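Local coordinates for VP1 (Polyomavirus HPyV6, PDB 4PCG), which forms pentamers with a jelly-roll fold as the major capsid protein, probably serving as the building block of the viral shell and in attachment to host cells, at residues Asp51-Gly56 and Glu138-Ala143; Ser58-Leu63 and Asn171-Ile176; Asp129-Asn134 and Ser156-Lys161; Gly145-Ser150 and Glu175-Asp180. One frame throughout, in Å; residues are numbered along the deposited sequence.

How the contacts relate
All four contacts involve the long EF loop between strands 117-124 and 187-194 of the VP1 jelly roll. Contacts 1 and 2 tie it to the BC loop, whereas contacts 3 and 4 fold it on itself. Contact 1 carries two ligands of the sodium ion; its centre lies about 13 Å from that of contact 2, and L53 links them by packing on S58, E175 and I176. Contacts 2 and 4 share E175 and I176, with centres about 8 Å apart. The centre of contact 3 is likewise about 8 Å from that of contact 4; the two meet through neighbouring strands 129-132 and 177-179, where I131 N bonds S178 O. N134 ND2 probably bonds M140 O, joining contact 3 to contact 1.

Contact 1. Residues Asp51-Gly56 and Glu138-Ala143; sequences DTLDAG and ERMNVA. With NA (sodium ion), chain L.
T52 and L53 pair with N141 and V142 in a small parallel two-stranded sheet that joins the BC loop of the jelly roll to its EF loop. Three backbone hydrogen bonds hold it, from N141 N to D51 O (2.7 Å), from L53 N to N141 O and from A143 N to L53 O. On the face bearing L53 and V142, the side chain of M140 reaches back to the partner strand. Its CB stands 4.0 Å from D51 O, and CG, placed anti to the backbone N (chi1 -152°), comes to 3.5 Å from the same oxygen. SD passes 4.2 Å from L53 CG. A bend at chi3 (83°) then sets CE against L53 CD1 at 3.4 Å, tighter than ordinary van der Waals contact. S100 of a neighbouring subunit also packs on M140. On the other face, that of T52 and N141, the D51 carboxylate and N141 amide lie side by side and point the same way, their planes perpendicular. T52 OG1 donates to D51 OD1 over 3.0 Å, meeting it from above the carboxylate plane. Beside the paired strands, T52 and D54 hold the sodium ion together with the hydroxyls of T48 and T50 and with water 1: T52 O binds it at 2.5 Å and D54 OD2 at 2.4 Å.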
loop_
_atom_site.group_PDB
_atom_site.type_symbol
_atom_site.label_atom_id
_atom_site.label_comp_id
_atom_site.label_asym_id
_atom_site.label_seq_id
_atom_site.Cartn_x
_atom_site.Cartn_y
_atom_site.Cartn_z
ATOM N N ASP B 51 -18.059 -18.753 -23.190
ATOM C CA ASP B 51 -16.701 -18.750 -23.713
ATOM C C ASP B 51 -16.431 -17.617 -24.739
ATOM O O ASP B 51 -15.479 -17.701 -25.509
ATOM C CB ASP B 51 -16.434 -20.097 -24.363
ATOM C CG ASP B 51 -17.365 -20.377 -25.520
ATOM O OD1 ASP B 51 -18.139 -19.474 -25.912
ATOM O OD2 ASP B 51 -17.338 -21.505 -26.021
ATOM N N THR B 52 -17.287 -16.597 -24.775
ATOM C CA THR B 52 -17.208 -15.556 -25.814
ATOM C C THR B 52 -17.272 -14.212 -25.155
ATOM O O THR B 52 -18.125 -13.975 -24.291
ATOM C CB THR B 52 -18.368 -15.682 -26.840
ATOM O OG1 THR B 52 -18.259 -16.920 -27.490
ATOM C CG2 THR B 52 -18.320 -14.576 -27.915
ATOM N N LEU B 53 -16.340 -13.334 -25.524
ATOM C CA LEU B 53 -16.381 -11.951 -25.105
ATOM C C LEU B 53 -17.367 -11.225 -25.994
ATOM O O LEU B 53 -17.186 -11.207 -27.225
ATOM C CB LEU B 53 -15.012 -11.261 -25.267
ATOM C CG LEU B 53 -13.916 -11.624 -24.291
ATOM C CD1 LEU B 53 -12.653 -10.849 -24.656
ATOM C CD2 LEU B 53 -14.329 -11.317 -22.864
ATOM N N ASP B 54 -18.381 -10.623 -25.372
ATOM C CA ASP B 54 -19.566 -10.164 -26.082
ATOM C C ASP B 54 -19.521 -8.664 -26.227
ATOM O O ASP B 54 -19.078 -7.942 -25.325
ATOM C CB ASP B 54 -20.850 -10.586 -25.354
ATOM C CG ASP B 54 -20.944 -12.089 -25.152
ATOM O OD1 ASP B 54 -20.971 -12.800 -26.163
ATOM O OD2 ASP B 54 -20.991 -12.569 -23.982
ATOM N N ALA B 55 -19.985 -8.184 -27.371
ATOM C CA ALA B 55 -20.134 -6.746 -27.554
ATOM C C ALA B 55 -21.253 -6.278 -26.616
ATOM O O ALA B 55 -22.254 -6.979 -26.455
ATOM C CB ALA B 55 -20.492 -6.446 -28.988
ATOM N N GLY B 56 -21.060 -5.135 -25.976
ATOM C CA GLY B 56 -22.081 -4.552 -25.118
ATOM C C GLY B 56 -21.787 -4.772 -23.649
ATOM O O GLY B 56 -22.219 -3.974 -22.820
ATOM N N GLU B 138 -7.894 -21.840 -27.089
ATOM C CA GLU B 138 -8.567 -23.123 -27.318
ATOM C C GLU B 138 -10.047 -23.053 -26.933
ATOM O O GLU B 138 -10.855 -23.811 -27.462
ATOM C CB GLU B 138 -7.870 -24.250 -26.552
ATOM C CG GLU B 138 -6.428 -24.473 -26.988
ATOM C CD GLU B 138 -5.971 -25.909 -26.814
ATOM O OE1 GLU B 138 -6.260 -26.511 -25.756
ATOM O OE2 GLU B 138 -5.323 -26.438 -27.740
ATOM N N ARG B 139 -10.397 -22.143 -26.030
ATOM C CA ARG B 139 -11.748 -22.048 -25.500
ATOM C C ARG B 139 -12.433 -20.715 -25.683
ATOM O O ARG B 139 -13.644 -20.662 -25.601
ATOM C CB ARG B 139 -11.752 -22.326 -24.002
ATOM C CG ARG B 139 -11.820 -23.779 -23.599
ATOM C CD ARG B 139 -11.461 -23.926 -22.122
ATOM N NE ARG B 139 -10.049 -23.606 -21.935
ATOM C CZ ARG B 139 -9.044 -24.450 -22.142
ATOM N NH1 ARG B 139 -9.267 -25.705 -22.488
ATOM N NH2 ARG B 139 -7.797 -24.045 -21.970
ATOM N N MET B 140 -11.696 -19.621 -25.834
ATOM C CA MET B 140 -12.344 -18.318 -25.786
ATOM C C MET B 140 -12.479 -17.728 -27.176
ATOM O O MET B 140 -11.565 -17.843 -27.981
ATOM C CB MET B 140 -11.575 -17.350 -24.887
ATOM C CG MET B 140 -12.465 -16.293 -24.274
ATOM S SD MET B 140 -11.546 -14.975 -23.482
ATOM C CE MET B 140 -11.161 -13.947 -24.883
ATOM N N ASN B 141 -13.621 -17.098 -27.432
ATOM C CA ASN B 141 -13.895 -16.428 -28.687
ATOM C C ASN B 141 -14.130 -14.948 -28.434
ATOM O O ASN B 141 -14.451 -14.533 -27.317
ATOM C CB ASN B 141 -15.123 -17.069 -29.356
ATOM C CG ASN B 141 -14.932 -18.556 -29.582
ATOM O OD1 ASN B 141 -14.087 -18.957 -30.370
ATOM N ND2 ASN B 141 -15.698 -19.383 -28.864
ATOM N N VAL B 142 -13.922 -14.136 -29.461
ATOM C CA VAL B 142 -14.253 -12.716 -29.399
ATOM C C VAL B 142 -15.415 -12.499 -30.357
ATOM O O VAL B 142 -15.355 -12.870 -31.529
ATOM C CB VAL B 142 -13.052 -11.812 -29.805
ATOM C CG1 VAL B 142 -13.435 -10.355 -29.746
ATOM C CG2 VAL B 142 -11.873 -12.059 -28.884
ATOM N N ALA B 143 -16.473 -11.873 -29.870
ATOM C CA ALA B 143 -17.652 -11.661 -30.689
ATOM C C ALA B 143 -17.329 -10.844 -31.959
ATOM O O ALA B 143 -16.417 -9.997 -31.957
ATOM C CB ALA B 143 -18.743 -10.994 -29.876
HETATM NA NA NA L . -19.795 -13.963 -22.489
HETATM O O HOH W 1 -18.603 -12.303 -21.372
#

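Contact 2. Residues Ser58-Leu63 and Asn171-Ile176; sequences SLCYTL and NFPIEI
E175 OE2 draws in S58 OG and two waters where the end of the BC loop, about to enter strand 62-67 of the jelly roll, crosses the EF loop. S58 OG lies 3.0 Å from E175 OE2, though its proton has another acceptor within reach. Water 2 donates to E175 OE2 over 2.8 Å, and water 3 donates to it as well; these two hydrogens would stabilise negative charge on a buried carboxylate. The other oxygen, OE1, is bonded to Y47 OH. Both waters also touch the L59 backbone, water 2 donating to O and water 3 accepting from N.

The backbones meet in a single bridge around C60 and P173. I174 N bonds L59 O at 3.0 Å, with the donor in the carbonyl plane, so that this oxygen takes hydrogens from both I174 N and water 2. Y61 N bonds F172 O, also at 3.0 Å.

I174 packs on both Y61 and L59 of segment 58-63. Its CG2 stands over the centre of the Y61 ring, 4.0 Å from the centroid and 5° off the normal, a CH-pi contact. Chi1 of 68° puts CG1 between the backbone N and the carbonyl carbon, on the side of L59 O; beyond it I174 CD1 meets L59 CD2 at 3.9 Å. The Y61 hydroxyl reaches on to W177 O. Water 4, at the edge of the F172 ring and in its plane, donates to Y61 O (2.8 Å) and accepts from F172 N (3.0 Å).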
loop_
_atom_site.group_PDB
_atom_site.type_symbol
_atom_site.label_atom_id
_atom_site.label_comp_id
_atom_site.label_asym_id
_atom_site.label_seq_id
_atom_site.Cartn_x
_atom_site.Cartn_y
_atom_site.Cartn_z
ATOM N N SER B 58 -18.418 -5.975 -22.668
ATOM C CA SER B 58 -16.969 -5.843 -22.489
ATOM C C SER B 58 -16.575 -4.380 -22.741
ATOM O O SER B 58 -16.938 -3.776 -23.767
ATOM C CB SER B 58 -16.230 -6.798 -23.422
ATOM O OG SER B 58 -16.233 -8.122 -22.874
ATOM N N LEU B 59 -15.857 -3.812 -21.784
ATOM C CA LEU B 59 -15.401 -2.442 -21.879
ATOM C C LEU B 59 -14.350 -2.321 -23.008
ATOM O O LEU B 59 -13.449 -3.174 -23.144
ATOM C CB LEU B 59 -14.808 -1.976 -20.558
ATOM C CG LEU B 59 -14.486 -0.461 -20.456
ATOM C CD1 LEU B 59 -15.705 0.416 -20.633
ATOM C CD2 LEU B 59 -13.836 -0.121 -19.121
ATOM N N CYS B 60 -14.506 -1.293 -23.845
ATOM C CA CYS B 60 -13.539 -1.017 -24.900
ATOM C C CYS B 60 -12.803 0.273 -24.590
ATOM O O CYS B 60 -13.267 1.098 -23.804
ATOM C CB CYS B 60 -14.235 -0.911 -26.257
ATOM S SG CYS B 60 -14.991 -2.482 -26.785
ATOM N N TYR B 61 -11.668 0.465 -25.209
ATOM C CA TYR B 61 -10.998 1.766 -25.088
ATOM C C TYR B 61 -11.912 2.862 -25.627
ATOM O O TYR B 61 -12.678 2.661 -26.601
ATOM C CB TYR B 61 -9.694 1.782 -25.877
ATOM C CG TYR B 61 -8.559 0.983 -25.308
ATOM C CD1 TYR B 61 -7.760 1.506 -24.290
ATOM C CD2 TYR B 61 -8.247 -0.257 -25.799
ATOM C CE1 TYR B 61 -6.698 0.804 -23.788
ATOM C CE2 TYR B 61 -7.177 -0.977 -25.308
ATOM C CZ TYR B 61 -6.409 -0.442 -24.280
ATOM O OH TYR B 61 -5.348 -1.175 -23.814
ATOM N N THR B 62 -11.826 4.022 -24.999
ATOM C CA THR B 62 -12.416 5.233 -25.549
ATOM C C THR B 62 -11.337 6.060 -26.202
ATOM O O THR B 62 -10.252 6.158 -25.671
ATOM C CB THR B 62 -13.073 6.071 -24.458
ATOM O OG1 THR B 62 -14.070 5.278 -23.808
ATOM C CG2 THR B 62 -13.717 7.368 -25.052
ATOM N N LEU B 63 -11.638 6.607 -27.375
ATOM C CA LEU B 63 -10.678 7.450 -28.094
ATOM C C LEU B 63 -11.277 8.831 -28.408
ATOM O O LEU B 63 -12.476 8.971 -28.702
ATOM C CB LEU B 63 -10.187 6.752 -29.353
ATOM C CG LEU B 63 -11.020 6.635 -30.615
ATOM C CD1 LEU B 63 -10.867 7.857 -31.521
ATOM C CD2 LEU B 63 -10.581 5.412 -31.402
ATOM N N ASN B 171 -14.283 -0.202 -30.941
ATOM C CA ASN B 171 -14.537 -1.609 -30.614
ATOM C C ASN B 171 -13.297 -2.460 -30.293
ATOM O O ASN B 171 -13.232 -3.620 -30.671
ATOM C CB ASN B 171 -15.394 -2.231 -31.714
ATOM C CG ASN B 171 -14.692 -2.298 -33.047
ATOM O OD1 ASN B 171 -13.736 -1.530 -33.311
ATOM N ND2 ASN B 171 -15.122 -3.232 -33.886
ATOM N N PHE B 172 -12.329 -1.860 -29.599
ATOM C CA PHE B 172 -11.160 -2.562 -29.067
ATOM C C PHE B 172 -11.355 -2.915 -27.580
ATOM O O PHE B 172 -11.165 -2.080 -26.705
ATOM C CB PHE B 172 -9.896 -1.728 -29.259
ATOM C CG PHE B 172 -9.454 -1.650 -30.681
ATOM C CD1 PHE B 172 -10.032 -0.738 -31.562
ATOM C CD2 PHE B 172 -8.416 -2.458 -31.145
ATOM C CE1 PHE B 172 -9.635 -0.684 -32.885
ATOM C CE2 PHE B 172 -7.994 -2.377 -32.462
ATOM C CZ PHE B 172 -8.598 -1.484 -33.329
ATOM N N PRO B 173 -11.718 -4.178 -27.303
ATOM C CA PRO B 173 -11.921 -4.550 -25.897
ATOM C C PRO B 173 -10.648 -4.582 -25.104
ATOM O O PRO B 173 -9.619 -5.127 -25.550
ATOM C CB PRO B 173 -12.584 -5.940 -25.974
ATOM C CG PRO B 173 -12.259 -6.472 -27.329
ATOM C CD PRO B 173 -12.097 -5.254 -28.226
ATOM N N ILE B 174 -10.709 -4.038 -23.898
ATOM C CA ILE B 174 -9.547 -4.088 -23.019
ATOM C C ILE B 174 -9.194 -5.499 -22.555
ATOM O O ILE B 174 -8.071 -5.734 -22.096
ATOM C CB ILE B 174 -9.664 -3.132 -21.813
ATOM C CG1 ILE B 174 -10.780 -3.603 -20.859
ATOM C CG2 ILE B 174 -9.876 -1.704 -22.280
ATOM C CD1 ILE B 174 -10.920 -2.733 -19.604
ATOM N N GLU B 175 -10.109 -6.460 -22.673
ATOM C CA GLU B 175 -9.781 -7.803 -22.287
ATOM C C GLU B 175 -8.927 -8.524 -23.336
ATOM O O GLU B 175 -8.583 -9.681 -23.141
ATOM C CB GLU B 175 -11.063 -8.586 -21.984
ATOM C CG GLU B 175 -11.686 -8.185 -20.662
ATOM C CD GLU B 175 -13.144 -8.620 -20.567
ATOM O OE1 GLU B 175 -13.389 -9.816 -20.272
ATOM O OE2 GLU B 175 -14.043 -7.773 -20.801
ATOM N N ILE B 176 -8.589 -7.827 -24.431
ATOM C CA ILE B 176 -7.809 -8.364 -25.543
ATOM C C ILE B 176 -6.569 -7.513 -25.868
ATOM O O ILE B 176 -5.503 -8.080 -26.139
ATOM C CB ILE B 176 -8.702 -8.475 -26.809
ATOM C CG1 ILE B 176 -9.819 -9.535 -26.600
ATOM C CG2 ILE B 176 -7.892 -8.812 -28.040
ATOM C CD1 ILE B 176 -9.298 -10.959 -26.494
HETATM O O HOH W 2 -13.024 -5.916 -22.628
HETATM O O HOH W 3 -14.688 -5.414 -19.529
HETATM O O HOH W 4 -11.916 0.956 -28.705
#

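Contact 3. Residues Asp129-Asn134 and Ser156-Lys161; sequences DVIGIN and SVAGIK
I133 and I131 press their side chains against the turn around A158, all within the EF loop of the jelly roll. The isoleucines come from strand 129-132, the middle strand of a three-stranded antiparallel sheet, and from the residue that follows it.

Apolar contacts carry the interface. I133 CD1 touches A158 CB at 4.0 Å, and I131 CD1 reaches the same methyl at 4.3 Å, so A158 CB is shared by two methyl tips. I133 also rests on the opposing backbone: CG1 is anti to the carbonyl carbon (chi1 -65°), and beyond it CD1 meets V157 C at 3.6 Å, while the CG2 branch lies 3.7 Å from S156 C.

Backbone hydrogen bonds do not cross between the segments. The touching parts, 131-134 and 156-158, run nearly antiparallel, 171° apart, but their nearest CA atoms, those of I133 and S156, are still 5.9 Å apart. Two backbone groups bond elsewhere: I133 with I176 of the same chain, and S156 O with S42 OG of a neighbouring subunit. F261 of that subunit packs on I133 and I93 on A158.

Within the loop, A158 is the centre of an inverse gamma turn, in which G159 N makes a weak 3.1 Å bond to V157 O.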
loop_
_atom_site.group_PDB
_atom_site.type_symbol
_atom_site.label_atom_id
_atom_site.label_comp_id
_atom_site.label_asym_id
_atom_site.label_seq_id
_atom_site.Cartn_x
_atom_site.Cartn_y
_atom_site.Cartn_z
ATOM N N ASP B 129 -0.747 2.425 -30.265
ATOM C CA ASP B 129 -0.359 1.115 -30.782
ATOM C C ASP B 129 -0.678 0.057 -29.726
ATOM O O ASP B 129 -0.349 0.236 -28.519
ATOM C CB ASP B 129 1.122 1.085 -31.098
ATOM C CG ASP B 129 1.519 2.098 -32.156
ATOM O OD1 ASP B 129 1.079 1.916 -33.314
ATOM O OD2 ASP B 129 2.321 3.031 -31.848
ATOM N N VAL B 130 -1.352 -1.010 -30.156
ATOM C CA VAL B 130 -1.741 -2.100 -29.227
ATOM C C VAL B 130 -1.384 -3.489 -29.779
ATOM O O VAL B 130 -1.174 -3.664 -30.989
ATOM C CB VAL B 130 -3.242 -2.073 -28.878
ATOM C CG1 VAL B 130 -3.567 -0.928 -27.914
ATOM C CG2 VAL B 130 -4.108 -2.003 -30.132
ATOM N N ILE B 131 -1.361 -4.465 -28.870
ATOM C CA ILE B 131 -1.070 -5.842 -29.162
ATOM C C ILE B 131 -2.336 -6.596 -28.709
ATOM O O ILE B 131 -2.807 -6.372 -27.603
ATOM C CB ILE B 131 0.113 -6.380 -28.351
ATOM C CG1 ILE B 131 1.392 -5.561 -28.563
ATOM C CG2 ILE B 131 0.414 -7.834 -28.745
ATOM C CD1 ILE B 131 2.505 -5.877 -27.568
ATOM N N GLY B 132 -2.868 -7.443 -29.569
ATOM C CA GLY B 132 -4.108 -8.188 -29.254
ATOM C C GLY B 132 -3.806 -9.641 -29.031
ATOM O O GLY B 132 -3.255 -10.319 -29.910
ATOM N N ILE B 133 -4.172 -10.136 -27.854
ATOM C CA ILE B 133 -3.887 -11.507 -27.458
ATOM C C ILE B 133 -5.120 -12.171 -26.858
ATOM O O ILE B 133 -5.778 -11.613 -25.996
ATOM C CB ILE B 133 -2.734 -11.549 -26.432
ATOM C CG1 ILE B 133 -1.439 -11.052 -27.096
ATOM C CG2 ILE B 133 -2.488 -12.961 -25.935
ATOM C CD1 ILE B 133 -0.339 -10.723 -26.121
ATOM N N ASN B 134 -5.433 -13.345 -27.377
ATOM C CA ASN B 134 -6.481 -14.199 -26.805
ATOM C C ASN B 134 -5.850 -15.005 -25.686
ATOM O O ASN B 134 -4.935 -15.773 -25.934
ATOM C CB ASN B 134 -7.064 -15.117 -27.877
ATOM C CG ASN B 134 -8.247 -15.914 -27.367
ATOM O OD1 ASN B 134 -8.291 -16.304 -26.200
ATOM N ND2 ASN B 134 -9.215 -16.159 -28.239
ATOM N N SER B 156 -0.318 -17.567 -27.169
ATOM C CA SER B 156 -0.961 -16.559 -26.344
ATOM C C SER B 156 0.029 -15.617 -25.659
ATOM O O SER B 156 -0.106 -15.330 -24.451
ATOM C CB SER B 156 -1.729 -17.305 -25.252
ATOM O OG SER B 156 -0.911 -18.351 -24.752
ATOM N N VAL B 157 0.998 -15.127 -26.413
ATOM C CA VAL B 157 2.047 -14.294 -25.849
ATOM C C VAL B 157 2.298 -13.075 -26.748
ATOM O O VAL B 157 1.853 -13.040 -27.897
ATOM C CB VAL B 157 3.337 -15.101 -25.673
ATOM C CG1 VAL B 157 3.123 -16.276 -24.729
ATOM C CG2 VAL B 157 3.876 -15.633 -26.989
ATOM N N ALA B 158 3.048 -12.113 -26.231
ATOM C CA ALA B 158 3.348 -10.872 -26.977
ATOM C C ALA B 158 4.583 -10.983 -27.874
ATOM O O ALA B 158 5.487 -10.140 -27.835
ATOM C CB ALA B 158 3.502 -9.730 -25.985
ATOM N N GLY B 159 4.606 -11.988 -28.736
ATOM C CA GLY B 159 5.752 -12.239 -29.588
ATOM C C GLY B 159 5.538 -11.618 -30.966
ATOM O O GLY B 159 4.578 -10.886 -31.207
ATOM N N ILE B 160 6.441 -11.918 -31.864
ATOM C CA ILE B 160 6.419 -11.255 -33.178
ATOM C C ILE B 160 5.203 -11.652 -34.017
ATOM O O ILE B 160 4.828 -10.916 -34.901
ATOM C CB ILE B 160 7.716 -11.491 -33.971
ATOM C CG1 ILE B 160 7.894 -12.945 -34.351
ATOM C CG2 ILE B 160 8.918 -11.017 -33.162
ATOM C CD1 ILE B 160 9.153 -13.142 -35.166
ATOM N N LYS B 161 4.566 -12.781 -33.708
ATOM C CA LYS B 161 3.325 -13.174 -34.412
ATOM C C LYS B 161 2.042 -12.631 -33.792
ATOM O O LYS B 161 0.943 -12.911 -34.289
ATOM C CB LYS B 161 3.196 -14.698 -34.483
ATOM C CG LYS B 161 4.420 -15.456 -34.996
ATOM C CD LYS B 161 4.208 -16.956 -34.799
ATOM C CE LYS B 161 5.509 -17.745 -34.779
ATOM N NZ LYS B 161 5.292 -19.086 -34.170
#

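Contact 4. Residues Gly145-Ser150 and Glu175-Asp180; sequences GLEGPS and EIWSAD
W177 CG lies anti to its carbonyl carbon (chi1 -61°), and chi2 of 94° turns CD1 so that the indole N-H faces E147. The bond that follows, W177 NE1 to E147 O, is 2.8 Å long and nearly straight at the hydrogen. The oxygen lies close to the plane of the indole, but NE1 itself stands 64° out of the E147 carbonyl plane, above it. The ring is therefore met at its edge by a peptide turned partly broadside to the N-H. E147 CB adds a contact of 3.7 Å to the same NE1. Further round the ring, G148 O approaches W177 CZ2 obliquely, also at 3.7 Å.

One face of the indole is covered from its own segment: I176 CG2 sits 3.5 Å above the ring plane, offset toward the rim. The same methyl meets P149 CD at 3.8 Å, the two side chains crossing at about a right angle. I176 CG2 thus touches both the tryptophan and the proline, and the loop 145-150 is held by a polar bond at E147 and an apolar contact at P149.

Outside the two segments, F172 makes an edge-to-face pair with W177, and T163 and K165, from the other outer strand 163-166 across the middle strand 129-132, pack on the indole. E147 OE1 forms a salt bridge with K165. W177 opens strand 177-179, an outer strand of a three-stranded antiparallel sheet, so W177, with I176 beside it, joins that sheet to an irregular part of the long EF loop of the polyomavirus VP1 jelly roll.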
loop_
_atom_site.group_PDB
_atom_site.type_symbol
_atom_site.label_atom_id
_atom_site.label_comp_id
_atom_site.label_asym_id
_atom_site.label_seq_id
_atom_site.Cartn_x
_atom_site.Cartn_y
_atom_site.Cartn_z
ATOM N N GLY B 145 -18.568 -8.397 -33.558
ATOM C CA GLY B 145 -18.597 -6.941 -33.477
ATOM C C GLY B 145 -17.379 -6.256 -32.882
ATOM O O GLY B 145 -17.250 -5.048 -32.984
ATOM N N LEU B 146 -16.493 -7.021 -32.249
ATOM C CA LEU B 146 -15.314 -6.500 -31.618
ATOM C C LEU B 146 -14.043 -6.878 -32.380
ATOM O O LEU B 146 -13.969 -7.941 -33.024
ATOM C CB LEU B 146 -15.229 -7.075 -30.197
ATOM C CG LEU B 146 -16.384 -6.753 -29.281
ATOM C CD1 LEU B 146 -16.179 -7.427 -27.925
ATOM C CD2 LEU B 146 -16.573 -5.259 -29.124
ATOM N N GLU B 147 -13.050 -6.004 -32.321
ATOM C CA GLU B 147 -11.714 -6.313 -32.828
ATOM C C GLU B 147 -11.079 -7.422 -31.978
ATOM O O GLU B 147 -10.969 -7.314 -30.748
ATOM C CB GLU B 147 -10.809 -5.073 -32.788
ATOM C CG GLU B 147 -11.125 -4.030 -33.845
ATOM C CD GLU B 147 -10.439 -4.252 -35.191
ATOM O OE1 GLU B 147 -9.691 -5.243 -35.370
ATOM O OE2 GLU B 147 -10.671 -3.442 -36.107
ATOM N N GLY B 148 -10.634 -8.470 -32.645
ATOM C CA GLY B 148 -9.992 -9.578 -31.962
ATOM C C GLY B 148 -8.688 -9.908 -32.654
ATOM O O GLY B 148 -8.446 -9.437 -33.761
ATOM N N PRO B 149 -7.848 -10.738 -32.023
ATOM C CA PRO B 149 -6.611 -11.131 -32.722
ATOM C C PRO B 149 -6.855 -11.870 -34.028
ATOM O O PRO B 149 -7.898 -12.510 -34.185
ATOM C CB PRO B 149 -5.920 -12.051 -31.725
ATOM C CG PRO B 149 -6.624 -11.867 -30.416
ATOM C CD PRO B 149 -8.014 -11.433 -30.735
ATOM N N SER B 150 -5.889 -11.824 -34.955
ATOM C CA SER B 150 -5.941 -12.667 -36.155
ATOM C C SER B 150 -5.909 -14.128 -35.719
ATOM O O SER B 150 -5.394 -14.443 -34.654
ATOM C CB SER B 150 -4.769 -12.402 -37.099
ATOM O OG SER B 150 -4.664 -11.011 -37.371
ATOM N N GLU B 175 -10.109 -6.460 -22.673
ATOM C CA GLU B 175 -9.781 -7.803 -22.287
ATOM C C GLU B 175 -8.927 -8.524 -23.336
ATOM O O GLU B 175 -8.583 -9.681 -23.141
ATOM C CB GLU B 175 -11.063 -8.586 -21.984
ATOM C CG GLU B 175 -11.686 -8.185 -20.662
ATOM C CD GLU B 175 -13.144 -8.620 -20.567
ATOM O OE1 GLU B 175 -13.389 -9.816 -20.272
ATOM O OE2 GLU B 175 -14.043 -7.773 -20.801
ATOM N N ILE B 176 -8.589 -7.827 -24.431
ATOM C CA ILE B 176 -7.809 -8.364 -25.543
ATOM C C ILE B 176 -6.569 -7.513 -25.868
ATOM O O ILE B 176 -5.503 -8.080 -26.139
ATOM C CB ILE B 176 -8.702 -8.475 -26.809
ATOM C CG1 ILE B 176 -9.819 -9.535 -26.600
ATOM C CG2 ILE B 176 -7.892 -8.812 -28.040
ATOM C CD1 ILE B 176 -9.298 -10.959 -26.494
ATOM N N TRP B 177 -6.726 -6.186 -25.858
ATOM C CA TRP B 177 -5.738 -5.267 -26.428
ATOM C C TRP B 177 -4.944 -4.512 -25.375
ATOM O O TRP B 177 -5.509 -3.720 -24.612
ATOM C CB TRP B 177 -6.412 -4.262 -27.380
ATOM C CG TRP B 177 -7.101 -4.936 -28.556
ATOM C CD1 TRP B 177 -8.416 -5.306 -28.626
ATOM C CD2 TRP B 177 -6.499 -5.374 -29.794
ATOM N NE1 TRP B 177 -8.673 -5.921 -29.833
ATOM C CE2 TRP B 177 -7.512 -5.976 -30.561
ATOM C CE3 TRP B 177 -5.210 -5.285 -30.340
ATOM C CZ2 TRP B 177 -7.274 -6.517 -31.830
ATOM C CZ3 TRP B 177 -4.985 -5.821 -31.597
ATOM C CH2 TRP B 177 -6.002 -6.424 -32.324
ATOM N N SER B 178 -3.629 -4.717 -25.389
ATOM C CA SER B 178 -2.674 -4.078 -24.467
ATOM C C SER B 178 -1.809 -3.061 -25.234
ATOM O O SER B 178 -1.436 -3.318 -26.380
ATOM C CB SER B 178 -1.770 -5.152 -23.852
ATOM O OG SER B 178 -0.906 -4.650 -22.830
ATOM N N ALA B 179 -1.463 -1.946 -24.583
ATOM C CA ALA B 179 -0.494 -0.977 -25.154
ATOM C C ALA B 179 0.792 -1.684 -25.547
ATOM O O ALA B 179 1.263 -2.567 -24.863
ATOM C CB ALA B 179 -0.199 0.134 -24.160
ATOM N N ASP B 180 1.373 -1.281 -26.685
ATOM C CA ASP B 180 2.521 -1.935 -27.246
ATOM C C ASP B 180 3.789 -1.140 -26.893
ATOM O O ASP B 180 4.001 -0.073 -27.468
ATOM C CB ASP B 180 2.377 -1.977 -28.772
ATOM C CG ASP B 180 3.496 -2.771 -29.449
ATOM O OD1 ASP B 180 4.481 -3.167 -28.785
ATOM O OD2 ASP B 180 3.392 -2.995 -30.684
#